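Local coordinates for arginine kinase (Cydia pomonella granulosis virus, PDB 6VVG), which probably phosphorylates proteins on serine or threonine as the viral protein kinase PK-1, and binds an adenine nucleotide between its two lobes, at residues Asn57-Val63 against Asp160-Ile166; Ile74-Asn78 against Leu89-Val94; Asn140-Glu145 against Asp174-Tyr179. All blocks are in the same frame, centred on the assembly; numbering follows the deposited sequence. Where two conformers were deposited one is given.

Interaction 1: residues Asn57-Val63 against Asp160-Ile166; sequences NSLEFDV and DYGLSRI. With AMP (adenosine monophosphate), chain C.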
loop_
_atom_site.group_PDB
_atom_site.type_symbol
_atom_site.label_atom_id
_atom_site.label_comp_id
_atom_site.label_asym_id
_atom_site.label_seq_id
_atom_site.Cartn_x
_atom_site.Cartn_y
_atom_site.Cartn_z
ATOM N N ASN A 57 3.189 8.995 -3.807
ATOM C CA ASN A 57 3.248 7.846 -2.909
ATOM C C ASN A 57 1.950 7.064 -3.084
ATOM O O ASN A 57 0.886 7.505 -2.636
ATOM C CB ASN A 57 3.436 8.307 -1.464
ATOM C CG ASN A 57 3.364 7.166 -0.464
ATOM O OD1 ASN A 57 3.178 6.007 -0.831
ATOM N ND2 ASN A 57 3.513 7.495 0.813
ATOM N N SER A 58 2.034 5.901 -3.739
ATOM C CA SER A 58 0.823 5.161 -4.085
ATOM C C SER A 58 0.012 4.785 -2.851
ATOM O O SER A 58 -1.210 4.620 -2.941
ATOM C CB SER A 58 1.186 3.908 -4.884
ATOM O OG SER A 58 1.895 2.972 -4.089
ATOM N N LEU A 59 0.663 4.647 -1.696
ATOM C CA LEU A 59 -0.061 4.282 -0.483
ATOM C C LEU A 59 -1.062 5.349 -0.061
ATOM O O LEU A 59 -1.996 5.043 0.690
ATOM C CB LEU A 59 0.922 4.023 0.656
ATOM C CG LEU A 59 0.483 3.029 1.732
ATOM C CD1 LEU A 59 0.382 1.633 1.146
ATOM C CD2 LEU A 59 1.437 3.055 2.919
ATOM N N GLU A 60 -0.886 6.592 -0.513
ATOM C CA GLU A 60 -1.857 7.635 -0.197
ATOM C C GLU A 60 -3.246 7.247 -0.685
ATOM O O GLU A 60 -4.248 7.521 -0.015
ATOM C CB GLU A 60 -1.418 8.963 -0.816
ATOM C CG GLU A 60 -2.323 10.135 -0.473
ATOM C CD GLU A 60 -1.728 11.475 -0.865
ATOM O OE1 GLU A 60 -0.652 11.494 -1.503
ATOM O OE2 GLU A 60 -2.344 12.512 -0.534
ATOM N N PHE A 61 -3.324 6.594 -1.845
ATOM C CA PHE A 61 -4.608 6.116 -2.346
ATOM C C PHE A 61 -5.209 5.080 -1.404
ATOM O O PHE A 61 -6.398 5.139 -1.072
ATOM C CB PHE A 61 -4.424 5.539 -3.754
ATOM C CG PHE A 61 -5.666 4.914 -4.327
ATOM C CD1 PHE A 61 -6.757 5.696 -4.666
ATOM C CD2 PHE A 61 -5.739 3.546 -4.527
ATOM C CE1 PHE A 61 -7.902 5.126 -5.192
ATOM C CE2 PHE A 61 -6.879 2.969 -5.053
ATOM C CZ PHE A 61 -7.963 3.762 -5.384
ATOM N N ASP A 62 -4.392 4.128 -0.947
ATOM C CA ASP A 62 -4.904 3.058 -0.097
ATOM C C ASP A 62 -5.517 3.603 1.186
ATOM O O ASP A 62 -6.567 3.124 1.634
ATOM C CB ASP A 62 -3.788 2.068 0.242
ATOM C CG ASP A 62 -3.137 1.477 -0.988
ATOM O OD1 ASP A 62 -2.582 2.252 -1.790
ATOM O OD2 ASP A 62 -3.179 0.238 -1.151
ATOM N N VAL A 63 -4.863 4.584 1.810
ATOM C CA VAL A 63 -5.350 5.093 3.088
ATOM C C VAL A 63 -6.759 5.652 2.929
ATOM O O VAL A 63 -7.650 5.375 3.739
ATOM C CB VAL A 63 -4.382 6.143 3.660
ATOM C CG1 VAL A 63 -4.982 6.777 4.908
ATOM C CG2 VAL A 63 -3.036 5.503 3.970
ATOM N N ASP A 160 -3.715 14.186 4.782
ATOM C CA ASP A 160 -2.407 14.108 4.126
ATOM C C ASP A 160 -1.727 12.755 4.370
ATOM O O ASP A 160 -0.787 12.621 5.155
ATOM C CB ASP A 160 -1.475 15.249 4.545
ATOM C CG ASP A 160 -0.309 15.420 3.574
ATOM O OD1 ASP A 160 -0.096 14.505 2.746
ATOM O OD2 ASP A 160 0.388 16.453 3.625
ATOM N N TYR A 161 -2.263 11.739 3.705
ATOM C CA TYR A 161 -1.680 10.402 3.720
ATOM C C TYR A 161 -0.524 10.240 2.727
ATOM O O TYR A 161 -0.167 9.107 2.385
ATOM C CB TYR A 161 -2.781 9.375 3.450
ATOM C CG TYR A 161 -4.115 9.774 4.065
ATOM C CD1 TYR A 161 -4.182 10.287 5.356
ATOM C CD2 TYR A 161 -5.302 9.653 3.351
ATOM C CE1 TYR A 161 -5.388 10.662 5.918
ATOM C CE2 TYR A 161 -6.511 10.019 3.906
ATOM C CZ TYR A 161 -6.548 10.525 5.192
ATOM O OH TYR A 161 -7.746 10.898 5.751
ATOM N N GLY A 162 0.096 11.343 2.301
ATOM C CA GLY A 162 1.127 11.283 1.279
ATOM C C GLY A 162 2.452 10.706 1.739
ATOM O O GLY A 162 3.277 10.333 0.898
ATOM N N LEU A 163 2.683 10.630 3.049
ATOM C CA LEU A 163 3.897 10.027 3.586
ATOM C C LEU A 163 3.626 8.687 4.259
ATOM O O LEU A 163 4.499 8.171 4.966
ATOM C CB LEU A 163 4.570 10.981 4.573
ATOM C CG LEU A 163 5.208 12.234 3.973
ATOM C CD1 LEU A 163 5.973 13.010 5.039
ATOM C CD2 LEU A 163 6.130 11.893 2.813
ATOM N N SER A 164 2.442 8.112 4.051
ATOM C CA SER A 164 2.082 6.847 4.677
ATOM C C SER A 164 2.991 5.722 4.190
ATOM O O SER A 164 3.464 5.723 3.049
ATOM C CB SER A 164 0.623 6.502 4.370
ATOM O OG SER A 164 -0.265 7.402 5.013
ATOM N N ARG A 165 3.221 4.745 5.067
ATOM C CA ARG A 165 4.149 3.667 4.770
ATOM C C ARG A 165 3.623 2.330 5.276
ATOM O O ARG A 165 2.797 2.258 6.191
ATOM C CB ARG A 165 5.529 3.913 5.403
ATOM C CG ARG A 165 6.164 5.247 5.083
ATOM C CD ARG A 165 6.656 5.291 3.646
ATOM N NE ARG A 165 7.120 6.630 3.306
ATOM C CZ ARG A 165 7.076 7.159 2.089
ATOM N NH1 ARG A 165 6.604 6.452 1.071
ATOM N NH2 ARG A 165 7.518 8.395 1.890
ATOM N N ILE A 166 4.149 1.261 4.678
ATOM C CA ILE A 166 3.823 -0.100 5.089
ATOM C C ILE A 166 4.696 -0.487 6.276
ATOM O O ILE A 166 5.912 -0.269 6.267
ATOM C CB ILE A 166 4.017 -1.086 3.925
ATOM C CG1 ILE A 166 3.000 -0.831 2.813
ATOM C CG2 ILE A 166 3.903 -2.517 4.423
ATOM C CD1 ILE A 166 3.195 -1.706 1.580
HETATM P P AMP C . -2.629 18.824 2.844
HETATM O O1P AMP C . -1.280 19.083 3.477
HETATM O O2P AMP C . -3.602 18.489 3.948
HETATM O O3P AMP C . -2.439 17.810 1.741
HETATM O "O5'" AMP C . -3.158 20.157 2.150
HETATM C "C5'" AMP C . -2.658 21.428 2.533
HETATM C "C4'" AMP C . -3.644 22.186 3.388
HETATM O "O4'" AMP C . -4.927 22.280 2.708
HETATM C "C3'" AMP C . -3.994 21.562 4.731
HETATM O "O3'" AMP C . -3.005 21.783 5.722
HETATM C "C2'" AMP C . -5.331 22.219 5.042
HETATM O "O2'" AMP C . -5.147 23.562 5.464
HETATM C "C1'" AMP C . -5.976 22.222 3.656
HETATM N N9 AMP C . -6.739 20.983 3.425
HETATM C C8 AMP C . -6.189 19.837 3.013
HETATM N N7 AMP C . -7.157 18.924 2.924
HETATM C C5 AMP C . -8.308 19.508 3.285
HETATM C C6 AMP C . -9.590 19.018 3.369
HETATM N N6 AMP C . -10.162 17.714 3.100
HETATM N N1 AMP C . -10.579 19.806 3.761
HETATM C C2 AMP C . -10.320 21.098 4.080
HETATM N N3 AMP C . -9.059 21.584 4.000
HETATM C C4 AMP C . -8.054 20.780 3.601
HETATM O O HOH W 1 4.620 4.083 0.761
HETATM O O HOH W 2 -4.114 12.311 1.318
#

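Interaction 2: residues Ile74-Asn78 against Leu89-Val94; sequences IKLHN and LIMDYV. With AMP (adenosine monophosphate), chain C.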
loop_
_atom_site.group_PDB
_atom_site.type_symbol
_atom_site.label_atom_id
_atom_site.label_comp_id
_atom_site.label_asym_id
_atom_site.label_seq_id
_atom_site.Cartn_x
_atom_site.Cartn_y
_atom_site.Cartn_z
ATOM N N ILE A 74 -10.694 11.141 5.494
ATOM C CA ILE A 74 -11.260 11.984 4.444
ATOM C C ILE A 74 -11.594 11.117 3.239
ATOM O O ILE A 74 -10.733 10.389 2.728
ATOM C CB ILE A 74 -10.296 13.124 4.072
ATOM C CG1 ILE A 74 -9.942 13.917 5.338
ATOM C CG2 ILE A 74 -10.908 14.017 3.020
ATOM C CD1 ILE A 74 -9.255 15.239 5.103
ATOM N N LYS A 75 -12.842 11.198 2.784
ATOM C CA LYS A 75 -13.288 10.366 1.675
ATOM C C LYS A 75 -12.688 10.856 0.360
ATOM O O LYS A 75 -12.644 12.059 0.086
ATOM C CB LYS A 75 -14.815 10.373 1.566
ATOM C CG LYS A 75 -15.583 10.477 2.876
ATOM C CD LYS A 75 -15.571 9.173 3.652
ATOM C CE LYS A 75 -16.206 9.353 5.030
ATOM N NZ LYS A 75 -15.866 10.661 5.675
ATOM N N LEU A 76 -12.240 9.913 -0.463
ATOM C CA LEU A 76 -11.717 10.204 -1.792
ATOM C C LEU A 76 -12.811 9.944 -2.822
ATOM O O LEU A 76 -13.315 8.821 -2.926
ATOM C CB LEU A 76 -10.489 9.351 -2.097
ATOM C CG LEU A 76 -9.831 9.593 -3.456
ATOM C CD1 LEU A 76 -9.097 10.926 -3.448
ATOM C CD2 LEU A 76 -8.887 8.456 -3.818
ATOM N N HIS A 77 -13.161 10.972 -3.592
ATOM C CA HIS A 77 -14.249 10.860 -4.555
ATOM C C HIS A 77 -13.745 10.493 -5.946
ATOM O O HIS A 77 -14.315 9.617 -6.602
ATOM C CB HIS A 77 -15.036 12.168 -4.589
ATOM C CG HIS A 77 -15.923 12.358 -3.401
ATOM N ND1 HIS A 77 -16.998 11.534 -3.143
ATOM C CD2 HIS A 77 -15.883 13.253 -2.386
ATOM C CE1 HIS A 77 -17.590 11.924 -2.029
ATOM N NE2 HIS A 77 -16.937 12.967 -1.553
ATOM N N ASN A 78 -12.675 11.138 -6.403
ATOM C CA ASN A 78 -12.072 10.814 -7.687
ATOM C C ASN A 78 -10.559 10.853 -7.548
ATOM O O ASN A 78 -10.023 11.543 -6.679
ATOM C CB ASN A 78 -12.516 11.784 -8.786
ATOM C CG ASN A 78 -14.020 11.865 -8.918
ATOM O OD1 ASN A 78 -14.620 11.177 -9.744
ATOM N ND2 ASN A 78 -14.640 12.709 -8.102
ATOM N N LEU A 89 -6.312 14.194 -6.928
ATOM C CA LEU A 89 -7.149 13.607 -5.890
ATOM C C LEU A 89 -8.250 14.603 -5.552
ATOM O O LEU A 89 -7.961 15.714 -5.097
ATOM C CB LEU A 89 -6.343 13.266 -4.637
ATOM C CG LEU A 89 -5.370 12.089 -4.664
ATOM C CD1 LEU A 89 -4.142 12.452 -5.466
ATOM C CD2 LEU A 89 -4.999 11.695 -3.240
ATOM N N ILE A 90 -9.502 14.216 -5.777
ATOM C CA ILE A 90 -10.656 15.050 -5.449
ATOM C C ILE A 90 -11.315 14.454 -4.214
ATOM O O ILE A 90 -11.852 13.339 -4.261
ATOM C CB ILE A 90 -11.646 15.157 -6.616
ATOM C CG1 ILE A 90 -10.949 15.772 -7.832
ATOM C CG2 ILE A 90 -12.850 15.992 -6.209
ATOM C CD1 ILE A 90 -11.815 15.841 -9.073
ATOM N N MET A 91 -11.280 15.200 -3.112
ATOM C CA MET A 91 -11.700 14.723 -1.805
ATOM C C MET A 91 -12.672 15.718 -1.184
ATOM O O MET A 91 -12.845 16.841 -1.668
ATOM C CB MET A 91 -10.491 14.527 -0.878
ATOM C CG MET A 91 -9.708 15.817 -0.622
ATOM S SD MET A 91 -8.233 15.571 0.387
ATOM C CE MET A 91 -7.379 14.311 -0.555
ATOM N N ASP A 92 -13.310 15.292 -0.099
ATOM C CA ASP A 92 -14.211 16.177 0.623
ATOM C C ASP A 92 -13.443 17.356 1.213
ATOM O O ASP A 92 -12.262 17.247 1.555
ATOM C CB ASP A 92 -14.915 15.425 1.755
ATOM C CG ASP A 92 -16.122 14.640 1.288
ATOM O OD1 ASP A 92 -16.728 15.010 0.262
ATOM O OD2 ASP A 92 -16.473 13.651 1.964
ATOM N N TYR A 93 -14.129 18.495 1.324
ATOM C CA TYR A 93 -13.718 19.584 2.203
ATOM C C TYR A 93 -14.400 19.352 3.547
ATOM O O TYR A 93 -15.631 19.335 3.617
ATOM C CB TYR A 93 -14.112 20.943 1.620
ATOM C CG TYR A 93 -13.630 22.131 2.431
ATOM C CD1 TYR A 93 -14.192 22.430 3.666
ATOM C CD2 TYR A 93 -12.611 22.951 1.961
ATOM C CE1 TYR A 93 -13.751 23.506 4.411
ATOM C CE2 TYR A 93 -12.167 24.034 2.699
ATOM C CZ TYR A 93 -12.741 24.306 3.923
ATOM O OH TYR A 93 -12.305 25.381 4.665
ATOM N N VAL A 94 -13.613 19.160 4.607
ATOM C CA VAL A 94 -14.166 18.802 5.904
ATOM C C VAL A 94 -14.078 19.937 6.918
ATOM O O VAL A 94 -14.954 20.037 7.786
ATOM C CB VAL A 94 -13.495 17.528 6.460
ATOM C CG1 VAL A 94 -13.791 16.329 5.563
ATOM C CG2 VAL A 94 -11.997 17.740 6.612
HETATM P P AMP C . -2.629 18.824 2.844
HETATM O O1P AMP C . -1.280 19.083 3.477
HETATM O O2P AMP C . -3.602 18.489 3.948
HETATM O O3P AMP C . -2.439 17.810 1.741
HETATM O "O5'" AMP C . -3.158 20.157 2.150
HETATM C "C5'" AMP C . -2.658 21.428 2.533
HETATM C "C4'" AMP C . -3.644 22.186 3.388
HETATM O "O4'" AMP C . -4.927 22.280 2.708
HETATM C "C3'" AMP C . -3.994 21.562 4.731
HETATM O "O3'" AMP C . -3.005 21.783 5.722
HETATM C "C2'" AMP C . -5.331 22.219 5.042
HETATM O "O2'" AMP C . -5.147 23.562 5.464
HETATM C "C1'" AMP C . -5.976 22.222 3.656
HETATM N N9 AMP C . -6.739 20.983 3.425
HETATM C C8 AMP C . -6.189 19.837 3.013
HETATM N N7 AMP C . -7.157 18.924 2.924
HETATM C C5 AMP C . -8.308 19.508 3.285
HETATM C C6 AMP C . -9.590 19.018 3.369
HETATM N N6 AMP C . -10.162 17.714 3.100
HETATM N N1 AMP C . -10.579 19.806 3.761
HETATM C C2 AMP C . -10.320 21.098 4.080
HETATM N N3 AMP C . -9.059 21.584 4.000
HETATM C C4 AMP C . -8.054 20.780 3.601
HETATM O O HOH W 3 -14.476 13.124 4.249
#

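Interaction 3: residues Asn140-Glu145 against Asp174-Tyr179; sequences NDVKLE and DGTTVY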
loop_
_atom_site.group_PDB
_atom_site.type_symbol
_atom_site.label_atom_id
_atom_site.label_comp_id
_atom_site.label_asym_id
_atom_site.label_seq_id
_atom_site.Cartn_x
_atom_site.Cartn_y
_atom_site.Cartn_z
ATOM N N ASN A 140 2.642 8.268 9.457
ATOM C CA ASN A 140 4.040 8.660 9.330
ATOM C C ASN A 140 4.252 10.156 9.120
ATOM O O ASN A 140 5.394 10.565 8.898
ATOM C CB ASN A 140 4.734 7.902 8.185
ATOM C CG ASN A 140 6.239 8.124 8.146
ATOM O OD1 ASN A 140 6.919 8.097 9.174
ATOM N ND2 ASN A 140 6.767 8.341 6.948
ATOM N N ASP A 141 3.211 10.985 9.144
ATOM C CA ASP A 141 3.436 12.429 9.228
ATOM C C ASP A 141 2.385 13.084 10.144
ATOM O O ASP A 141 1.784 14.102 9.795
ATOM C CB ASP A 141 3.427 13.074 7.832
ATOM C CG ASP A 141 4.179 14.385 7.828
ATOM O OD1 ASP A 141 5.052 14.598 8.694
ATOM O OD2 ASP A 141 3.920 15.220 6.974
ATOM N N VAL A 142 2.003 12.411 11.226
ATOM C CA VAL A 142 1.072 12.985 12.194
ATOM C C VAL A 142 1.672 14.258 12.780
ATOM O O VAL A 142 2.783 14.240 13.322
ATOM C CB VAL A 142 0.766 11.971 13.302
ATOM C CG1 VAL A 142 -0.142 12.573 14.350
ATOM C CG2 VAL A 142 0.183 10.697 12.704
ATOM N N LYS A 143 0.938 15.362 12.678
ATOM C CA LYS A 143 1.339 16.630 13.272
ATOM C C LYS A 143 0.128 17.549 13.279
ATOM O O LYS A 143 -0.895 17.268 12.649
ATOM C CB LYS A 143 2.508 17.264 12.515
ATOM C CG LYS A 143 2.325 17.340 11.007
ATOM C CD LYS A 143 3.476 18.113 10.363
ATOM C CE LYS A 143 3.510 17.911 8.856
ATOM N NZ LYS A 143 4.363 18.928 8.176
ATOM N N LEU A 144 0.266 18.669 13.992
ATOM C CA LEU A 144 -0.846 19.596 14.158
ATOM C C LEU A 144 -1.465 19.977 12.818
ATOM O O LEU A 144 -2.690 20.000 12.667
ATOM C CB LEU A 144 -0.368 20.849 14.890
ATOM C CG LEU A 144 0.317 20.652 16.242
ATOM C CD1 LEU A 144 0.976 21.928 16.729
ATOM C CD2 LEU A 144 -0.715 20.159 17.244
ATOM N N GLU A 145 -0.624 20.283 11.831
ATOM C CA GLU A 145 -1.114 20.782 10.554
ATOM C C GLU A 145 -1.880 19.728 9.762
ATOM O O GLU A 145 -2.606 20.081 8.826
ATOM C CB GLU A 145 0.066 21.307 9.735
ATOM C CG GLU A 145 0.820 22.467 10.387
ATOM C CD GLU A 145 1.844 22.016 11.422
ATOM O OE1 GLU A 145 1.863 20.818 11.767
ATOM O OE2 GLU A 145 2.627 22.865 11.897
ATOM N N ASP A 174 11.840 11.032 5.847
ATOM C CA ASP A 174 10.714 11.771 5.292
ATOM C C ASP A 174 9.869 12.355 6.423
ATOM O O ASP A 174 9.907 11.890 7.563
ATOM C CB ASP A 174 9.868 10.873 4.385
ATOM C CG ASP A 174 9.223 9.715 5.126
ATOM O OD1 ASP A 174 9.645 9.400 6.259
ATOM O OD2 ASP A 174 8.288 9.109 4.559
ATOM N N GLY A 175 9.126 13.405 6.102
ATOM C CA GLY A 175 8.298 14.056 7.100
ATOM C C GLY A 175 9.025 15.178 7.815
ATOM O O GLY A 175 10.016 15.736 7.333
ATOM N N THR A 176 8.523 15.505 9.002
ATOM C CA THR A 176 9.000 16.655 9.761
ATOM C C THR A 176 9.907 16.197 10.897
ATOM O O THR A 176 9.475 15.463 11.794
ATOM C CB THR A 176 7.828 17.467 10.308
ATOM O OG1 THR A 176 6.886 17.714 9.256
ATOM C CG2 THR A 176 8.307 18.796 10.878
ATOM N N THR A 177 11.149 16.684 10.877
ATOM C CA THR A 177 12.178 16.196 11.786
ATOM C C THR A 177 11.750 16.303 13.243
ATOM O O THR A 177 12.013 15.398 14.040
ATOM C CB THR A 177 13.471 16.979 11.550
ATOM O OG1 THR A 177 13.838 16.892 10.166
ATOM C CG2 THR A 177 14.602 16.454 12.417
ATOM N N VAL A 178 11.079 17.393 13.611
ATOM C CA VAL A 178 10.833 17.662 15.024
ATOM C C VAL A 178 9.729 16.769 15.576
ATOM O O VAL A 178 9.414 16.824 16.771
ATOM C CB VAL A 178 10.495 19.145 15.266
ATOM C CG1 VAL A 178 11.712 20.028 15.001
ATOM C CG2 VAL A 178 9.318 19.580 14.398
ATOM N N TYR A 179 9.129 15.948 14.720
ATOM C CA TYR A 179 8.195 14.924 15.164
ATOM C C TYR A 179 8.800 13.528 15.112
ATOM O O TYR A 179 8.094 12.550 15.382
ATOM C CB TYR A 179 6.911 14.964 14.321
ATOM C CG TYR A 179 5.965 16.108 14.647
ATOM C CD1 TYR A 179 6.093 17.340 14.019
ATOM C CD2 TYR A 179 4.937 15.948 15.569
ATOM C CE1 TYR A 179 5.231 18.386 14.304
ATOM C CE2 TYR A 179 4.071 16.990 15.865
ATOM C CZ TYR A 179 4.223 18.206 15.227
ATOM O OH TYR A 179 3.364 19.244 15.513
HETATM O O HOH W 4 6.130 16.899 6.992
HETATM O O HOH W 5 3.760 21.370 14.174
#

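Interaction 1: residues Asn57-Val63 against Asp160-Ile166
Val63 presses CG1 onto one face of the Tyr161 ring, 3.4 Å from its centroid, a CH-pi contact between helix 59-66 and the Asp-Tyr-Gly sequence that stands where protein kinases usually carry DFG. In that sequence Asp160 has OD2 3.1 Å from O1P of AMP, and its OD1 accepts from Gly162 N in an Asx turn. Asn57 ND2 spends one hydrogen on Ser164 O (2.9 Å), nearly straight at 170° and on a lone pair, and the other on Gly162 O (2.8 Å), reached from above the carbonyl plane. OD1 caps Leu59 N (3.0 Å); one side chain thus caps the turn leading into the helix and ties it to the Gly162-Ser164 backbone. The Arg165 guanidinium, whose NH2 forms a salt bridge with Asp174, lies almost parallel to this amide, NH1 touching ND2 without a bond, both being donors; water 1 joins Asn57 OD1, Ser164 O and Arg165 NH1. Leu59 lays CD2 3.3 Å from Arg165 N. Glu60, extended with chi1 at -177°, brings OE1 within 3.3 Å of Gly162 CA, while OE2 accepts a hydrogen bond from water 2 and forms a salt bridge with Lys49, as expected of an active-like alpha C helix. Strand 165-166 pairs with strand 137-138, whose Ile137 touches Leu59 and Val63; the helix lies at the dimer interface, Phe61 packing edge-to-face on Phe79 and Phe81 of the second subunit.

Interaction 2: residues Ile74-Asn78 against Leu89-Val94
The hairpin of strands 76-82 and 87-92, which runs on into the kinase hinge, carries a classic beta bulge where His77 and Asn78 both face Ile90. Ile90 O accepts two backbone bonds, from His77 N (2.8 Å) and from Asn78 N (3.2 Å). Ile90 N returns a bond to Asn78 O (2.9 Å). Beyond the bulge, Leu76 and Met91 form a non-hydrogen-bonded pair, and Asp92 N makes a weak bond to Lys75 O (3.3 Å).

At the bulge, His77 points toward the other strand, and NE2 donates to Asp92 OD1 (2.7 Å). That oxygen lies in the imidazole plane, yet the nitrogen comes from above the carboxylate, the two flat groups being 65° apart. Lys44 also forms a salt bridge with OD1, and His77 ND1 bonds Asp83 of the second subunit; two acidic neighbours would tend to favour a protonated ring. Water 3 joins Asp92 OD2 to both nitrogens of Lys75.

Met91 occupies the gatekeeper position and Asp92 to Val94 the hinge, which reads the adenine of AMP: Val94 N donates to N1 (3.2 Å), and N6 makes a weak bond to Asp92 O. Ile74 CD1 reaches N6 at 3.3 Å while also packing on Val94 CG2. Met91 CG sits between its backbone N and carbonyl carbon (chi1 61°), and the chain brings SD to 4.0 Å from AMP N6 and near Ile74 CG2. The Tyr93 ring, which does not touch 74-78, receives adenine C2 over the centre of one face. On the sheet face of Asn78 and Ile90, their CB atoms meet beside Tyr17, and Asn78 extends the sheet by pairing with a strand of the second subunit.

Interaction 3: residues Asn140-Glu145 against Asp174-Tyr179
Tyr179 offers one ring face to Lys143, whose CB stands 3.5 Å from the centroid, offset toward the rim, in a CH-pi contact. The phenol ends beside Leu144: OH lies 3.4 Å from Leu144 CG and takes a weak, long bond from Leu144 N. Water 5 connects this hydroxyl with Glu145 OE2. Lys143, with CG between its backbone N and carbonyl carbon (chi1 49°), runs extended from the ring to Thr176, where NZ comes within 3.0 Å of OG1. Water 4 accepts from Lys143 NZ, donates to Asp141 OD2 and also meets Thr176 OG1. Asp141, Lys143 and Thr176 stand where protein kinases have the catalytic-loop aspartate and lysine and the threonine of the GTxxY sequence of the P+1 loop, consistent with an active-like arrangement.

At the other joint, Asn140 ND2 donates to Asp174 OD1 (3.1 Å), met on the syn side of the carboxylate and close to the amide plane, with the two planes 41° apart. Lys184 and Arg165 form salt bridges with Asp174, and Lys184 also bonds Asn140 OD1. In the His-Asn-Asp sequence, Asn140 stands where most kinases have the Arg of His-Arg-Asp. The charge of buried Asp174 is therefore probably balanced by cations from outside the catalytic loop, while Asn140 adds an uncharged N-H bond and, through Leu163 O, a link to 160-166.

Overall arrangement
Interactions 1 and 2 meet around AMP and both reach the second subunit; a probable hydrogen bond between Tyr161 OH and Ile74 N and packing of Phe61 on Leu76 join them. Interaction 3 lies in the large lobe, nearest the chain centre, yet is only partly buried, and touches no other chain. It is tied to interaction 1 through Arg165 with Asp174 and Leu163 O with Asn140, but stays about 9 Å (nearest atoms) from interaction 2. Backbone pairing dominates the buried hairpin of interaction 2; the partly buried 57-63/160-166 contact mixes an amide gripping carbonyls with apolar packing; 140-145/174-179 relies on an amide-carboxylate bond, charged groups and waters, beside one aromatic contact.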